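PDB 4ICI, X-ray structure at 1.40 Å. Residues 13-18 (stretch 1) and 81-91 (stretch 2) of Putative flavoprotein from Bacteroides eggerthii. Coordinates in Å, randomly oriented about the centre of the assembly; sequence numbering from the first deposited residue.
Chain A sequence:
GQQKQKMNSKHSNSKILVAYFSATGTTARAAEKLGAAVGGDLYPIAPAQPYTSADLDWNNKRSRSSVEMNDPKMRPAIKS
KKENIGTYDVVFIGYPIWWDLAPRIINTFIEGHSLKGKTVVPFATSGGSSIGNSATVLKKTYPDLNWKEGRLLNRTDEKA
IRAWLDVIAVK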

# COMPACT_ATOMS: atom_id res chain seq x y z
N ASN A 13 5.98 13.81 -18.14
CA ASN A 13 5.52 12.63 -17.35
C ASN A 13 5.36 12.97 -15.86
O ASN A 13 5.86 13.99 -15.37
CB ASN A 13 6.48 11.45 -17.51
CG ASN A 13 6.77 11.11 -18.97
OD1 ASN A 13 5.84 11.01 -19.79
ND2 ASN A 13 8.05 10.93 -19.31
N SER A 14 4.66 12.10 -15.15
CA SER A 14 4.34 12.33 -13.75
C SER A 14 5.55 12.22 -12.81
O SER A 14 6.52 11.50 -13.10
CB SER A 14 3.29 11.30 -13.33
OG SER A 14 2.11 11.45 -14.09
N LYS A 15 5.50 12.94 -11.69
CA LYS A 15 6.38 12.61 -10.56
C LYS A 15 5.67 11.52 -9.74
O LYS A 15 4.53 11.72 -9.30
CB LYS A 15 6.69 13.80 -9.68
CG LYS A 15 7.91 13.55 -8.79
CD LYS A 15 8.20 14.68 -7.82
CE LYS A 15 9.43 14.37 -6.98
NZ LYS A 15 9.67 15.43 -5.94
N ILE A 16 6.33 10.38 -9.57
CA ILE A 16 5.73 9.17 -9.04
C ILE A 16 6.37 8.79 -7.70
O ILE A 16 7.60 8.76 -7.57
CB ILE A 16 5.87 7.97 -10.01
CG1 ILE A 16 5.23 8.31 -11.36
CG2 ILE A 16 5.31 6.67 -9.39
CD1 ILE A 16 5.34 7.19 -12.38
N LEU A 17 5.52 8.55 -6.70
CA LEU A 17 5.90 7.95 -5.44
C LEU A 17 5.32 6.56 -5.31
O LEU A 17 4.15 6.33 -5.66
CB LEU A 17 5.38 8.79 -4.29
CG LEU A 17 5.77 8.36 -2.87
CD1 LEU A 17 7.30 8.47 -2.67
CD2 LEU A 17 4.99 9.16 -1.84
N VAL A 18 6.17 5.64 -4.85
CA VAL A 18 5.78 4.29 -4.48
C VAL A 18 5.88 4.21 -2.96
O VAL A 18 6.97 4.04 -2.42
CB VAL A 18 6.60 3.21 -5.23
CG1 VAL A 18 6.17 1.81 -4.83
CG2 VAL A 18 6.57 3.41 -6.76
N LYS A 81 6.52 11.05 8.39
CA LYS A 81 5.77 11.33 7.15
C LYS A 81 6.71 11.61 5.99
O LYS A 81 7.90 11.94 6.15
CB LYS A 81 4.83 12.54 7.32
CG LYS A 81 3.70 12.29 8.31
CD LYS A 81 2.71 13.43 8.34
CE LYS A 81 1.53 13.14 9.26
NZ LYS A 81 0.52 14.23 9.12
N LYS A 82 6.15 11.47 4.80
CA LYS A 82 6.83 11.88 3.58
C LYS A 82 6.67 13.39 3.40
O LYS A 82 5.61 13.89 3.01
CB LYS A 82 6.26 11.11 2.38
CG LYS A 82 7.04 11.32 1.08
CD LYS A 82 8.41 10.70 1.13
CE LYS A 82 9.09 10.61 -0.21
NZ LYS A 82 10.17 11.60 -0.33
N GLU A 83 7.74 14.12 3.67
CA GLU A 83 7.62 15.58 3.79
C GLU A 83 7.28 16.31 2.47
O GLU A 83 6.58 17.33 2.47
CB GLU A 83 8.89 16.16 4.39
CG GLU A 83 9.17 15.63 5.81
N ASN A 84 7.78 15.78 1.36
CA ASN A 84 7.54 16.39 0.03
C ASN A 84 6.38 15.75 -0.73
O ASN A 84 6.35 15.81 -1.95
CB ASN A 84 8.80 16.28 -0.84
CG ASN A 84 9.13 14.83 -1.22
OD1 ASN A 84 8.67 13.87 -0.56
ND2 ASN A 84 9.90 14.67 -2.31
N ILE A 85 5.45 15.13 -0.01
CA ILE A 85 4.31 14.45 -0.64
C ILE A 85 3.59 15.35 -1.66
O ILE A 85 3.08 14.85 -2.68
CB ILE A 85 3.32 13.89 0.45
CG1 ILE A 85 2.22 13.01 -0.18
CG2 ILE A 85 2.72 15.03 1.29
CD1 ILE A 85 2.70 11.71 -0.68
N GLY A 86 3.55 16.66 -1.40
CA GLY A 86 2.88 17.60 -2.29
C GLY A 86 3.38 17.62 -3.72
O GLY A 86 2.62 17.94 -4.63
N THR A 87 4.64 17.24 -3.93
CA THR A 87 5.28 17.30 -5.25
C THR A 87 4.84 16.17 -6.21
O THR A 87 5.08 16.25 -7.43
CB THR A 87 6.81 17.25 -5.13
OG1 THR A 87 7.28 15.97 -4.69
CG2 THR A 87 7.31 18.35 -4.18
N TYR A 88 4.21 15.13 -5.69
CA TYR A 88 3.93 13.95 -6.51
C TYR A 88 2.58 14.05 -7.21
O TYR A 88 1.61 14.52 -6.64
CB TYR A 88 4.01 12.65 -5.69
CG TYR A 88 5.40 12.42 -5.14
CD1 TYR A 88 6.40 11.86 -5.93
CD2 TYR A 88 5.72 12.77 -3.83
CE1 TYR A 88 7.70 11.67 -5.43
CE2 TYR A 88 7.01 12.59 -3.33
CZ TYR A 88 7.99 12.05 -4.13
OH TYR A 88 9.28 11.86 -3.62
N ASP A 89 2.56 13.56 -8.44
CA ASP A 89 1.34 13.47 -9.23
C ASP A 89 0.63 12.13 -9.06
O ASP A 89 -0.59 12.05 -9.15
CB ASP A 89 1.65 13.63 -10.72
CG ASP A 89 2.33 14.94 -11.03
OD1 ASP A 89 1.68 15.97 -10.79
OD2 ASP A 89 3.52 14.93 -11.47
N VAL A 90 1.40 11.06 -8.86
CA VAL A 90 0.88 9.70 -8.76
C VAL A 90 1.50 9.09 -7.51
O VAL A 90 2.72 9.20 -7.28
CB VAL A 90 1.31 8.87 -9.97
CG1 VAL A 90 0.88 7.43 -9.86
CG2 VAL A 90 0.82 9.53 -11.30
N VAL A 91 0.66 8.45 -6.69
CA VAL A 91 1.13 7.76 -5.50
C VAL A 91 0.59 6.33 -5.54
O VAL A 91 -0.63 6.07 -5.51
CB VAL A 91 0.68 8.47 -4.21
CG1 VAL A 91 1.12 7.67 -2.95
CG2 VAL A 91 1.22 9.90 -4.15

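The segment that leads into a β-strand can supply side chains that cover the neighboring strand. Residues 81-91 of this putative flavoprotein illustrate the principle.

The lead-in starts with a type I β turn from Lys-82 to Ile-85, closed by the hydrogen bond from Ile-85 N to Lys-82 O (3.3 Å). Lys-82 serves two chemistries: its aliphatic portion reaches Leu-17, with CE 3.7 Å from Leu-17 CD1, while its NZ donates to Asn-84 OD1 at 2.7 Å. The amide of Asn-84 is thereby used at both ends, because its ND2 donates to Tyr-88 OH at 3.2 Å and helps fix the position of the ring. Ile-85 directs its CA-to-CB bond away from stretch 1, yet the end of its side chain comes nearer, with chi1 t and chi2 p, and Ile-85 CD1 lies 3.6 Å from Leu-17 CD2.

Gly-86 continues the short 3-10 segment without touching the partner. Thr-87 then acts as a relay: its OG1 donates to Asn-84 O (2.9 Å) and accepts from Lys-15 NZ (2.8 Å). To get there, the Lys-15 side chain is fully extended, all four chi angles being t, and it runs along Tyr-88, with CE 3.6 Å from CE1 of the ring. Lys-15 NZ stands 4.6 Å from the centroid of the Tyr-88 ring, an off-centre cation-pi contact. Leu-17 also uses the aromatic surface: its CB sits over one face of the Tyr-88 ring, 3.7 Å from the centroid, in a CH-pi contact.

Asp-89 ties the two stretches together with its side chain and its backbone just ahead of the paired strands. Its OD2 accepts from Lys-15 N at 2.8 Å in a nearly linear bond, while its own backbone N donates to Lys-15 O, also at 2.8 Å. The same carbonyl accepts from Val-90 N at 3.2 Å, so Lys-15 O binds two successive amides.

Parallel pairing follows, Ile-16 with Val-90 and Leu-17 with Val-91. Val-90 straddles Ile-16 in the manner typical of parallel sheets: its N bonds back to Lys-15 O, and its O accepts from Leu-17 N at 2.9 Å. The CA-H...O contacts from Ile-16 CA to Val-90 O (3.5 Å) and from Val-91 CA to Leu-17 O (3.3 Å) supplement this ladder. Side chains alternate across it. Ile-16 and Val-90 share one face, with CG1 of the former 4.2 Å from CB of the latter; Leu-17 and Val-91 share the other, where Leu-17 CD2 lies 4.3 Å from Val-91 CG1.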